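PDB 3OFT: cytochrome P450 from Novosphingobium aromaticivorans, which belongs to the cytochrome P450 family of haem proteins and holds a protoporphyrin IX with its iron in a largely helical fold. Local coordinates for residues Gly79-Gly91 with Trp219-Phe233. Sequence-based numbering, arbitrary orientation.
Sequences GKVMQFIPLQQDG and WTVDEARRMCRNLLF. With HEM (protoporphyrin IX containing Fe), chain D.
W219 meets I85 at the ring edge, where CZ3 faces the methyl CG2 of I85. In this cytochrome P450 fold the long helix 221-252 passes beside the haem, as the central helix of the family does. Its first turns receive the loop that follows helix 78-82. T220 and E223 close the helix start with a capping box. The aliphatic part of E223 touches CD1 of I85, while its carboxylate forms a salt bridge with R217. R226 NE gives a nearly straight bond (169°) to Q83 O, 2.8 Å away, in the carbonyl plane and on a lone pair. I85 CD1 sits over the centre of the guanidinium, 3.5 Å from R226 CZ, and Q83 OE1 lies over the opposite face. A water links R226 NH2 to F84 O. The backbone adds a weak bond from I85 N to R226 O. M227 offers a CA-H contact to I85 O, with 3.3 Å from CA to O. R229 bends at chi3 (-53°), which turns its guanidinium back to M82. There R229 NH1 donates to M82 O at 2.7 Å, from above the carbonyl plane. D187 holds NH2 of the same group by a salt bridge. R229 CG also presses on CE1 of F84, at 3.4 Å. N230 faces both loop and cofactor. Its ND2 gives a weak bond to I85 O, 3.0 Å away, and OD1 of N230 lies 3.6 Å from HEM CMD. P86 packs on one haem propionate, and L87 reaches both. F233 CD2 touches F84 CZ at 3.9 Å.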
ATOM      1  N   GLY A  79     -15.373   2.194  -7.236  1.00 13.48           N
ATOM      2  CA  GLY A  79     -15.873   2.072  -5.856  1.00 13.37           C
ATOM      3  C   GLY A  79     -17.214   1.407  -5.752  1.00 12.80           C
ATOM      4  O   GLY A  79     -17.492   0.651  -4.807  1.00 11.80           O
ATOM      5  N   LYS A  80     -18.067   1.699  -6.724  1.00 13.50           N
ATOM      6  CA  LYS A  80     -19.416   1.150  -6.722  1.00 14.25           C
ATOM      7  C   LYS A  80     -19.341  -0.360  -6.829  1.00 12.98           C
ATOM      8  O   LYS A  80     -20.160  -1.071  -6.235  1.00 13.58           O
ATOM      9  CB  LYS A  80     -20.226   1.735  -7.892  1.00 15.84           C
ATOM     10  CG  LYS A  80     -21.638   1.189  -8.009  1.00 20.62           C
ATOM     11  CD  LYS A  80     -22.549   2.250  -8.612  1.00 27.52           C
ATOM     12  CE  LYS A  80     -23.924   2.197  -7.946  1.00 30.47           C
ATOM     13  NZ  LYS A  80     -24.787   1.205  -8.624  1.00 30.52           N
ATOM     14  N   VAL A  81     -18.364  -0.864  -7.584  1.00 11.78           N
ATOM     15  CA  VAL A  81     -18.193  -2.313  -7.682  1.00 12.56           C
ATOM     16  C   VAL A  81     -17.511  -2.931  -6.451  1.00 12.35           C
ATOM     17  O   VAL A  81     -17.969  -3.938  -5.904  1.00 11.46           O
ATOM     18  CB  VAL A  81     -17.490  -2.705  -9.001  1.00 12.64           C
ATOM     19  CG1 VAL A  81     -17.133  -4.198  -9.024  1.00 14.27           C
ATOM     20  CG2 VAL A  81     -18.431  -2.368 -10.218  1.00 12.72           C
ATOM     21  N   MET A  82     -16.391  -2.354  -6.048  1.00 11.04           N
ATOM     22  CA  MET A  82     -15.567  -2.998  -5.019  1.00 12.98           C
ATOM     23  C   MET A  82     -16.181  -2.997  -3.625  1.00 11.49           C
ATOM     24  O   MET A  82     -16.065  -4.000  -2.937  1.00 12.92           O
ATOM     25  CB  MET A  82     -14.131  -2.478  -5.040  1.00 12.75           C
ATOM     26  CG  MET A  82     -13.387  -2.944  -6.317  1.00 18.18           C
ATOM     27  SD  MET A  82     -13.104  -4.734  -6.373  1.00 26.38           S
ATOM     28  CE  MET A  82     -12.240  -4.798  -7.945  1.00 29.33           C
ATOM     29  N   GLN A  83     -16.830  -1.899  -3.217  1.00 10.48           N
ATOM     30  CA  GLN A  83     -17.556  -1.852  -1.935  1.00 10.90           C
ATOM     31  C   GLN A  83     -16.709  -2.430  -0.795  1.00  9.46           C
ATOM     32  O   GLN A  83     -17.196  -3.189   0.059  1.00  9.88           O
ATOM     33  CB  GLN A  83     -18.908  -2.600  -2.039  1.00 11.07           C
ATOM     34  CG  GLN A  83     -19.852  -1.939  -3.041  1.00 14.23           C
ATOM     35  CD  GLN A  83     -20.391  -0.684  -2.442  1.00 20.71           C
ATOM     36  OE1 GLN A  83     -21.185  -0.738  -1.520  1.00 21.85           O
ATOM     37  NE2 GLN A  83     -19.920   0.468  -2.927  1.00 22.56           N
ATOM     38  N   PHE A  84     -15.446  -2.022  -0.748  1.00  8.63           N
ATOM     39  CA  PHE A  84     -14.515  -2.553   0.263  1.00  8.43           C
ATOM     40  C   PHE A  84     -14.906  -2.205   1.695  1.00  8.21           C
ATOM     41  O   PHE A  84     -15.328  -1.087   2.002  1.00  6.45           O
ATOM     42  CB  PHE A  84     -13.122  -1.973   0.024  1.00  7.94           C
ATOM     43  CG  PHE A  84     -12.408  -2.545  -1.140  1.00 11.03           C
ATOM     44  CD1 PHE A  84     -12.222  -3.904  -1.260  1.00  7.76           C
ATOM     45  CD2 PHE A  84     -11.839  -1.699  -2.093  1.00 11.45           C
ATOM     46  CE1 PHE A  84     -11.516  -4.436  -2.336  1.00  7.64           C
ATOM     47  CE2 PHE A  84     -11.118  -2.229  -3.156  1.00 13.28           C
ATOM     48  CZ  PHE A  84     -10.958  -3.606  -3.272  1.00  9.81           C
ATOM     49  N   ILE A  85     -14.751  -3.185   2.581  1.00  6.48           N
ATOM     50  CA  ILE A  85     -14.957  -2.946   4.008  1.00  7.90           C
ATOM     51  C   ILE A  85     -13.625  -3.212   4.758  1.00  7.66           C
ATOM     52  O   ILE A  85     -13.014  -4.279   4.594  1.00  8.66           O
ATOM     53  CB  ILE A  85     -16.048  -3.883   4.584  1.00  6.33           C
ATOM     54  CG1 ILE A  85     -17.439  -3.425   4.138  1.00  7.77           C
ATOM     55  CG2 ILE A  85     -15.984  -3.901   6.134  1.00  9.02           C
ATOM     56  CD1 ILE A  85     -18.529  -4.483   4.591  1.00  8.85           C
ATOM     57  N   PRO A  86     -13.179  -2.267   5.605  1.00  8.17           N
ATOM     58  CA  PRO A  86     -13.728  -0.984   6.006  1.00  7.89           C
ATOM     59  C   PRO A  86     -13.338   0.196   5.081  1.00  7.78           C
ATOM     60  O   PRO A  86     -13.773   1.303   5.344  1.00  6.88           O
ATOM     61  CB  PRO A  86     -13.142  -0.777   7.412  1.00  9.33           C
ATOM     62  CG  PRO A  86     -11.934  -1.631   7.462  1.00 11.26           C
ATOM     63  CD  PRO A  86     -11.922  -2.567   6.313  1.00  8.32           C
ATOM     64  N   LEU A  87     -12.558  -0.050   4.015  1.00  6.76           N
ATOM     65  CA  LEU A  87     -11.848   1.067   3.318  1.00  8.30           C
ATOM     66  C   LEU A  87     -12.794   2.171   2.845  1.00  8.37           C
ATOM     67  O   LEU A  87     -12.448   3.358   2.871  1.00  8.49           O
ATOM     68  CB  LEU A  87     -11.005   0.556   2.131  1.00  7.78           C
ATOM     69  CG  LEU A  87     -10.169   1.559   1.315  1.00  9.46           C
ATOM     70  CD1 LEU A  87      -9.035   2.208   2.173  1.00 10.93           C
ATOM     71  CD2 LEU A  87      -9.594   0.865   0.106  1.00  9.46           C
ATOM     72  N   GLN A  88     -13.962   1.759   2.363  1.00  8.28           N
ATOM     73  CA  GLN A  88     -14.909   2.701   1.745  1.00  9.22           C
ATOM     74  C   GLN A  88     -16.019   3.151   2.650  1.00  9.90           C
ATOM     75  O   GLN A  88     -16.927   3.827   2.173  1.00 11.63           O
ATOM     76  CB  GLN A  88     -15.512   2.092   0.478  1.00  8.54           C
ATOM     77  CG  GLN A  88     -14.509   2.038  -0.676  1.00 10.08           C
ATOM     78  CD  GLN A  88     -15.143   1.413  -1.909  1.00 11.30           C
ATOM     79  OE1 GLN A  88     -16.035   1.993  -2.563  1.00 13.20           O
ATOM     80  NE2 GLN A  88     -14.688   0.263  -2.230  1.00  5.11           N
ATOM     81  N   GLN A  89     -15.972   2.811   3.943  1.00  9.37           N
ATOM     82  CA  GLN A  89     -17.054   3.260   4.833  1.00  9.27           C
ATOM     83  C   GLN A  89     -16.744   4.554   5.570  1.00  9.44           C
ATOM     84  O   GLN A  89     -15.589   4.908   5.713  1.00  7.93           O
ATOM     85  CB  GLN A  89     -17.373   2.156   5.830  1.00  9.19           C
ATOM     86  CG  GLN A  89     -17.687   0.841   5.097  1.00 10.14           C
ATOM     87  CD  GLN A  89     -17.857  -0.292   6.084  1.00 16.35           C
ATOM     88  OE1 GLN A  89     -16.962  -0.582   6.873  1.00 16.15           O
ATOM     89  NE2 GLN A  89     -19.005  -0.933   6.046  1.00 16.43           N
ATOM     90  N   ASP A  90     -17.795   5.244   6.027  1.00  9.01           N
ATOM     91  CA  ASP A  90     -17.658   6.455   6.828  1.00 10.86           C
ATOM     92  C   ASP A  90     -18.313   6.284   8.196  1.00 10.62           C
ATOM     93  O   ASP A  90     -19.164   5.401   8.375  1.00 10.85           O
ATOM     94  CB  ASP A  90     -18.336   7.638   6.132  1.00 11.79           C
ATOM     95  CG  ASP A  90     -17.732   7.963   4.759  1.00 13.90           C
ATOM     96  OD1 ASP A  90     -16.486   7.989   4.588  1.00 11.50           O
ATOM     97  OD2 ASP A  90     -18.535   8.257   3.827  1.00 15.27           O
ATOM     98  N   GLY A  91     -17.879   7.118   9.137  1.00 11.06           N
ATOM     99  CA  GLY A  91     -18.624   7.414  10.379  1.00 11.35           C
ATOM    100  C   GLY A  91     -18.776   6.221  11.293  1.00 11.22           C
ATOM    101  O   GLY A  91     -17.860   5.432  11.460  1.00  8.92           O
ATOM    102  N   TRP A 219     -21.556 -11.004  11.376  1.00 14.51           N
ATOM    103  CA  TRP A 219     -21.274 -10.598   9.980  1.00 14.51           C
ATOM    104  C   TRP A 219     -22.298 -11.230   9.040  1.00 15.44           C
ATOM    105  O   TRP A 219     -22.607 -12.422   9.186  1.00 15.92           O
ATOM    106  CB  TRP A 219     -19.902 -11.110   9.529  1.00 14.06           C
ATOM    107  CG  TRP A 219     -18.727 -10.397  10.146  1.00 14.20           C
ATOM    108  CD1 TRP A 219     -18.164 -10.657  11.380  1.00 13.15           C
ATOM    109  CD2 TRP A 219     -17.932  -9.356   9.557  1.00 12.53           C
ATOM    110  NE1 TRP A 219     -17.077  -9.845  11.583  1.00 14.27           N
ATOM    111  CE2 TRP A 219     -16.909  -9.029  10.491  1.00 12.10           C
ATOM    112  CE3 TRP A 219     -17.989  -8.654   8.341  1.00 14.28           C
ATOM    113  CZ2 TRP A 219     -15.955  -8.009  10.253  1.00 13.73           C
ATOM    114  CZ3 TRP A 219     -17.019  -7.657   8.094  1.00 13.27           C
ATOM    115  CH2 TRP A 219     -16.041  -7.331   9.056  1.00 13.46           C
ATOM    116  N   THR A 220     -22.803 -10.476   8.066  1.00 14.70           N
ATOM    117  CA  THR A 220     -23.553 -11.103   6.992  1.00 15.01           C
ATOM    118  C   THR A 220     -22.548 -11.713   6.020  1.00 13.87           C
ATOM    119  O   THR A 220     -21.365 -11.346   6.012  1.00 12.76           O
ATOM    120  CB  THR A 220     -24.479 -10.123   6.259  1.00 15.65           C
ATOM    121  OG1 THR A 220     -23.695  -9.174   5.501  1.00 15.95           O
ATOM    122  CG2 THR A 220     -25.408  -9.402   7.278  1.00 16.84           C
ATOM    123  N   VAL A 221     -23.019 -12.615   5.184  1.00 11.96           N
ATOM    124  CA  VAL A 221     -22.143 -13.223   4.213  1.00 12.04           C
ATOM    125  C   VAL A 221     -21.613 -12.153   3.246  1.00 10.54           C
ATOM    126  O   VAL A 221     -20.447 -12.188   2.854  1.00 10.40           O
ATOM    127  CB  VAL A 221     -22.864 -14.306   3.395  1.00 13.34           C
ATOM    128  CG1 VAL A 221     -21.882 -14.858   2.367  1.00 13.15           C
ATOM    129  CG2 VAL A 221     -23.297 -15.453   4.331  1.00 15.34           C
ATOM    130  N   ASP A 222     -22.468 -11.226   2.828  1.00 10.20           N
ATOM    131  CA  ASP A 222     -21.956 -10.209   1.885  1.00 10.78           C
ATOM    132  C   ASP A 222     -20.893  -9.283   2.518  1.00 10.14           C
ATOM    133  O   ASP A 222     -19.966  -8.871   1.828  1.00  9.40           O
ATOM    134  CB  ASP A 222     -23.057  -9.378   1.242  1.00 10.65           C
ATOM    135  CG  ASP A 222     -22.524  -8.573   0.029  1.00 13.26           C
ATOM    136  OD1 ASP A 222     -21.984  -9.193  -0.932  1.00 14.92           O
ATOM    137  OD2 ASP A 222     -22.659  -7.341   0.041  1.00 10.97           O
ATOM    138  N   GLU A 223     -21.058  -8.945   3.801  1.00  9.42           N
ATOM    139  CA  GLU A 223     -20.074  -8.103   4.495  1.00  8.76           C
ATOM    140  C   GLU A 223     -18.757  -8.857   4.584  1.00  9.12           C
ATOM    141  O   GLU A 223     -17.721  -8.266   4.359  1.00  6.83           O
ATOM    142  CB  GLU A 223     -20.539  -7.693   5.877  1.00  9.81           C
ATOM    143  CG  GLU A 223     -21.722  -6.711   5.885  1.00 11.61           C
ATOM    144  CD  GLU A 223     -22.524  -6.743   7.194  1.00 16.42           C
ATOM    145  OE1 GLU A 223     -22.230  -7.572   8.090  1.00 16.06           O
ATOM    146  OE2 GLU A 223     -23.489  -5.975   7.274  1.00 20.67           O
ATOM    147  N   ALA A 224     -18.816 -10.171   4.860  1.00  8.59           N
ATOM    148  CA  ALA A 224     -17.620 -11.014   4.862  1.00  9.25           C
ATOM    149  C   ALA A 224     -16.957 -10.964   3.495  1.00  9.28           C
ATOM    150  O   ALA A 224     -15.753 -10.840   3.423  1.00  8.95           O
ATOM    151  CB  ALA A 224     -17.980 -12.511   5.248  1.00  9.97           C
ATOM    152  N   ARG A 225     -17.733 -11.096   2.406  1.00  8.85           N
ATOM    153  CA  ARG A 225     -17.123 -11.024   1.060  1.00  8.43           C
ATOM    154  C   ARG A 225     -16.335  -9.716   0.860  1.00  8.38           C
ATOM    155  O   ARG A 225     -15.223  -9.755   0.366  1.00  7.36           O
ATOM    156  CB  ARG A 225     -18.161 -11.080  -0.084  1.00  8.37           C
ATOM    157  CG  ARG A 225     -19.018 -12.369  -0.174  1.00  8.96           C
ATOM    158  CD  ARG A 225     -19.823 -12.334  -1.464  1.00 11.66           C
ATOM    159  NE  ARG A 225     -20.784 -13.440  -1.531  1.00 12.49           N
ATOM    160  CZ  ARG A 225     -22.069 -13.342  -1.226  1.00 13.19           C
ATOM    161  NH1 ARG A 225     -22.599 -12.163  -0.865  1.00 13.61           N
ATOM    162  NH2 ARG A 225     -22.832 -14.441  -1.288  1.00 11.43           N
ATOM    163  N   ARG A 226     -16.968  -8.592   1.199  1.00  7.53           N
ATOM    164  CA  ARG A 226     -16.403  -7.215   1.044  1.00  8.29           C
ATOM    165  C   ARG A 226     -15.191  -7.006   1.910  1.00  8.03           C
ATOM    166  O   ARG A 226     -14.218  -6.357   1.486  1.00  8.80           O
ATOM    167  CB  ARG A 226     -17.469  -6.159   1.446  1.00  6.15           C
ATOM    168  CG  ARG A 226     -18.620  -6.176   0.391  1.00 10.60           C
ATOM    169  CD  ARG A 226     -19.878  -5.500   0.901  1.00 10.60           C
ATOM    170  NE  ARG A 226     -19.654  -4.082   1.158  1.00  8.72           N
ATOM    171  CZ  ARG A 226     -20.447  -3.310   1.885  1.00 14.28           C
ATOM    172  NH1 ARG A 226     -21.532  -3.824   2.454  1.00 13.98           N
ATOM    173  NH2 ARG A 226     -20.122  -2.022   2.075  1.00 15.30           N
ATOM    174  N   MET A 227     -15.251  -7.493   3.149  1.00  7.50           N
ATOM    175  CA  MET A 227     -14.103  -7.313   4.062  1.00  8.16           C
ATOM    176  C   MET A 227     -12.886  -8.149   3.629  1.00  8.97           C
ATOM    177  O   MET A 227     -11.729  -7.662   3.616  1.00  8.67           O
ATOM    178  CB  MET A 227     -14.514  -7.655   5.501  1.00  6.84           C
ATOM    179  CG  MET A 227     -13.473  -7.373   6.566  1.00  7.82           C
ATOM    180  SD  MET A 227     -12.353  -8.767   6.732  1.00 12.71           S
ATOM    181  CE  MET A 227     -13.483 -10.068   7.252  1.00 12.21           C
ATOM    182  N   CYS A 228     -13.157  -9.403   3.284  1.00  8.78           N
ATOM    183  CA  CYS A 228     -12.116 -10.317   2.835  1.00 10.65           C
ATOM    184  C   CYS A 228     -11.454  -9.863   1.559  1.00  9.75           C
ATOM    185  O   CYS A 228     -10.223 -10.001   1.455  1.00 10.11           O
ATOM    186  CB  CYS A 228     -12.684 -11.729   2.669  1.00  8.99           C
ATOM    187  SG  CYS A 228     -13.000 -12.489   4.311  1.00 15.55           S
ATOM    188  N   ARG A 229     -12.243  -9.321   0.605  1.00  8.86           N
ATOM    189  CA  ARG A 229     -11.711  -8.683  -0.612  1.00 11.71           C
ATOM    190  C   ARG A 229     -10.766  -7.514  -0.272  1.00  9.87           C
ATOM    191  O   ARG A 229      -9.712  -7.343  -0.937  1.00  8.66           O
ATOM    192  CB  ARG A 229     -12.911  -8.154  -1.457  1.00 13.04           C
ATOM    193  CG  ARG A 229     -12.699  -7.565  -2.828  1.00 21.35           C
ATOM    194  CD  ARG A 229     -14.052  -6.920  -3.313  1.00 22.44           C
ATOM    195  NE  ARG A 229     -15.099  -7.912  -3.216  1.00 23.82           N
ATOM    196  CZ  ARG A 229     -16.405  -7.715  -2.986  1.00 19.52           C
ATOM    197  NH1 ARG A 229     -16.981  -6.530  -2.811  1.00 21.11           N
ATOM    198  NH2 ARG A 229     -17.152  -8.779  -2.927  1.00 21.97           N
ATOM    199  N   ASN A 230     -11.174  -6.665   0.684  1.00  6.73           N
ATOM    200  CA  ASN A 230     -10.287  -5.607   1.181  1.00  7.87           C
ATOM    201  C   ASN A 230      -8.960  -6.102   1.794  1.00  8.19           C
ATOM    202  O   ASN A 230      -7.906  -5.508   1.527  1.00  8.98           O
ATOM    203  CB  ASN A 230     -11.038  -4.702   2.144  1.00  6.32           C
ATOM    204  CG  ASN A 230     -10.391  -3.338   2.340  1.00 10.20           C
ATOM    205  OD1 ASN A 230      -9.270  -3.037   1.897  1.00 13.12           O
ATOM    206  ND2 ASN A 230     -11.086  -2.517   3.037  1.00  6.83           N
ATOM    207  N   LEU A 231      -9.012  -7.146   2.613  1.00  9.10           N
ATOM    208  CA  LEU A 231      -7.794  -7.713   3.208  1.00 10.29           C
ATOM    209  C   LEU A 231      -6.854  -8.265   2.148  1.00 10.70           C
ATOM    210  O   LEU A 231      -5.632  -8.000   2.191  1.00 12.66           O
ATOM    211  CB  LEU A 231      -8.126  -8.768   4.254  1.00 11.01           C
ATOM    212  CG  LEU A 231      -8.677  -8.207   5.562  1.00 12.66           C
ATOM    213  CD1 LEU A 231      -8.894  -9.447   6.418  1.00 15.73           C
ATOM    214  CD2 LEU A 231      -7.702  -7.244   6.260  1.00 13.78           C
ATOM    215  N   LEU A 232      -7.413  -8.952   1.153  1.00  9.21           N
ATOM    216  CA  LEU A 232      -6.597  -9.498   0.080  1.00  9.22           C
ATOM    217  C   LEU A 232      -5.961  -8.374  -0.716  1.00  9.49           C
ATOM    218  O   LEU A 232      -4.732  -8.334  -0.845  1.00 11.22           O
ATOM    219  CB  LEU A 232      -7.436 -10.339  -0.900  1.00  8.35           C
ATOM    220  CG  LEU A 232      -6.668 -10.959  -2.075  1.00 11.77           C
ATOM    221  CD1 LEU A 232      -5.634 -11.999  -1.599  1.00  8.34           C
ATOM    222  CD2 LEU A 232      -7.607 -11.601  -3.090  1.00 11.93           C
ATOM    223  N   PHE A 233      -6.779  -7.483  -1.274  1.00  8.89           N
ATOM    224  CA  PHE A 233      -6.239  -6.426  -2.126  1.00 10.94           C
ATOM    225  C   PHE A 233      -5.374  -5.422  -1.364  1.00 11.96           C
ATOM    226  O   PHE A 233      -4.357  -4.969  -1.900  1.00 12.09           O
ATOM    227  CB  PHE A 233      -7.312  -5.714  -2.918  1.00 11.29           C
ATOM    228  CG  PHE A 233      -7.817  -6.507  -4.116  1.00 14.54           C
ATOM    229  CD1 PHE A 233      -6.979  -6.794  -5.196  1.00 17.06           C
ATOM    230  CD2 PHE A 233      -9.145  -6.934  -4.166  1.00 18.03           C
ATOM    231  CE1 PHE A 233      -7.431  -7.518  -6.308  1.00 19.94           C
ATOM    232  CE2 PHE A 233      -9.638  -7.657  -5.294  1.00 18.25           C
ATOM    233  CZ  PHE A 233      -8.780  -7.955  -6.366  1.00 21.25           C
TER
HETATM  234  CHA HEM D 417      -5.706   1.266   4.717  1.00  2.48           C
HETATM  235  CHB HEM D 417      -1.163   1.742   3.031  1.00  5.96           C
HETATM  236  CHC HEM D 417      -0.346  -2.917   3.997  1.00  5.36           C
HETATM  237  CHD HEM D 417      -5.059  -3.595   4.652  1.00  8.21           C
HETATM  238  C1A HEM D 417      -4.518   1.794   4.246  1.00  5.58           C
HETATM  239  C2A HEM D 417      -4.292   3.196   3.985  1.00  5.46           C
HETATM  240  C3A HEM D 417      -3.057   3.358   3.526  1.00  4.72           C
HETATM  241  C4A HEM D 417      -2.443   2.032   3.437  1.00  6.21           C
HETATM  242  CMA HEM D 417      -2.452   4.716   3.088  1.00  5.72           C
HETATM  243  CAA HEM D 417      -5.311   4.341   4.254  1.00  6.43           C
HETATM  244  CBA HEM D 417      -6.257   4.404   3.076  1.00  6.68           C
HETATM  245  CGA HEM D 417      -7.234   5.566   3.183  1.00  6.78           C
HETATM  246  O1A HEM D 417      -8.164   5.642   2.320  1.00  7.91           O
HETATM  247  O2A HEM D 417      -7.142   6.446   4.096  1.00  8.19           O
HETATM  248  C1B HEM D 417      -0.519   0.518   3.154  1.00  5.61           C
HETATM  249  C2B HEM D 417       0.872   0.262   2.882  1.00  4.66           C
HETATM  250  C3B HEM D 417       1.080  -1.040   3.160  1.00  5.25           C
HETATM  251  C4B HEM D 417      -0.174  -1.616   3.607  1.00  5.27           C
HETATM  252  CMB HEM D 417       1.867   1.326   2.383  1.00  3.95           C
HETATM  253  CAB HEM D 417       2.330  -1.918   3.045  1.00  8.63           C
HETATM  254  CBB HEM D 417       3.503  -1.474   2.559  1.00 14.94           C
HETATM  255  C1C HEM D 417      -1.518  -3.560   4.268  1.00  7.61           C
HETATM  256  C2C HEM D 417      -1.686  -4.956   4.650  1.00  8.68           C
HETATM  257  C3C HEM D 417      -3.029  -5.132   4.798  1.00 12.06           C
HETATM  258  C4C HEM D 417      -3.696  -3.862   4.620  1.00  7.84           C
HETATM  259  CMC HEM D 417      -0.526  -5.994   4.782  1.00 10.19           C
HETATM  260  CAC HEM D 417      -3.842  -6.379   5.221  1.00 14.60           C
HETATM  261  CBC HEM D 417      -3.455  -7.618   4.934  1.00 21.62           C
HETATM  262  C1D HEM D 417      -5.650  -2.380   4.764  1.00  6.67           C
HETATM  263  C2D HEM D 417      -7.067  -2.186   5.036  1.00  7.59           C
HETATM  264  C3D HEM D 417      -7.244  -0.680   5.097  1.00  4.94           C
HETATM  265  C4D HEM D 417      -5.963  -0.092   4.818  1.00  5.27           C
HETATM  266  CMD HEM D 417      -8.153  -3.293   5.282  1.00  5.24           C
HETATM  267  CAD HEM D 417      -8.600   0.028   5.385  1.00  6.71           C
HETATM  268  CBD HEM D 417      -8.528   0.493   6.850  1.00  5.13           C
HETATM  269  CGD HEM D 417      -9.776   1.353   7.074  1.00  9.47           C
HETATM  270  O1D HEM D 417     -10.429   1.812   6.114  1.00  7.95           O
HETATM  271  O2D HEM D 417     -10.117   1.648   8.225  1.00 11.02           O
HETATM  272  NA  HEM D 417      -3.349   1.104   3.918  1.00  6.44           N
HETATM  273  NB  HEM D 417      -1.092  -0.640   3.635  1.00  5.60           N
HETATM  274  NC  HEM D 417      -2.749  -2.926   4.309  1.00  7.35           N
HETATM  275  ND  HEM D 417      -5.045  -1.136   4.619  1.00  4.72           N
HETATM  276 FE   HEM D 417      -3.043  -0.889   4.193  1.00  8.33          FE
HETATM  277  O   HOH W   1     -18.052  -0.367   1.158  1.00 19.49           O
HETATM  278  O   HOH W   2      -3.666  -1.288   1.920  1.00 12.50           O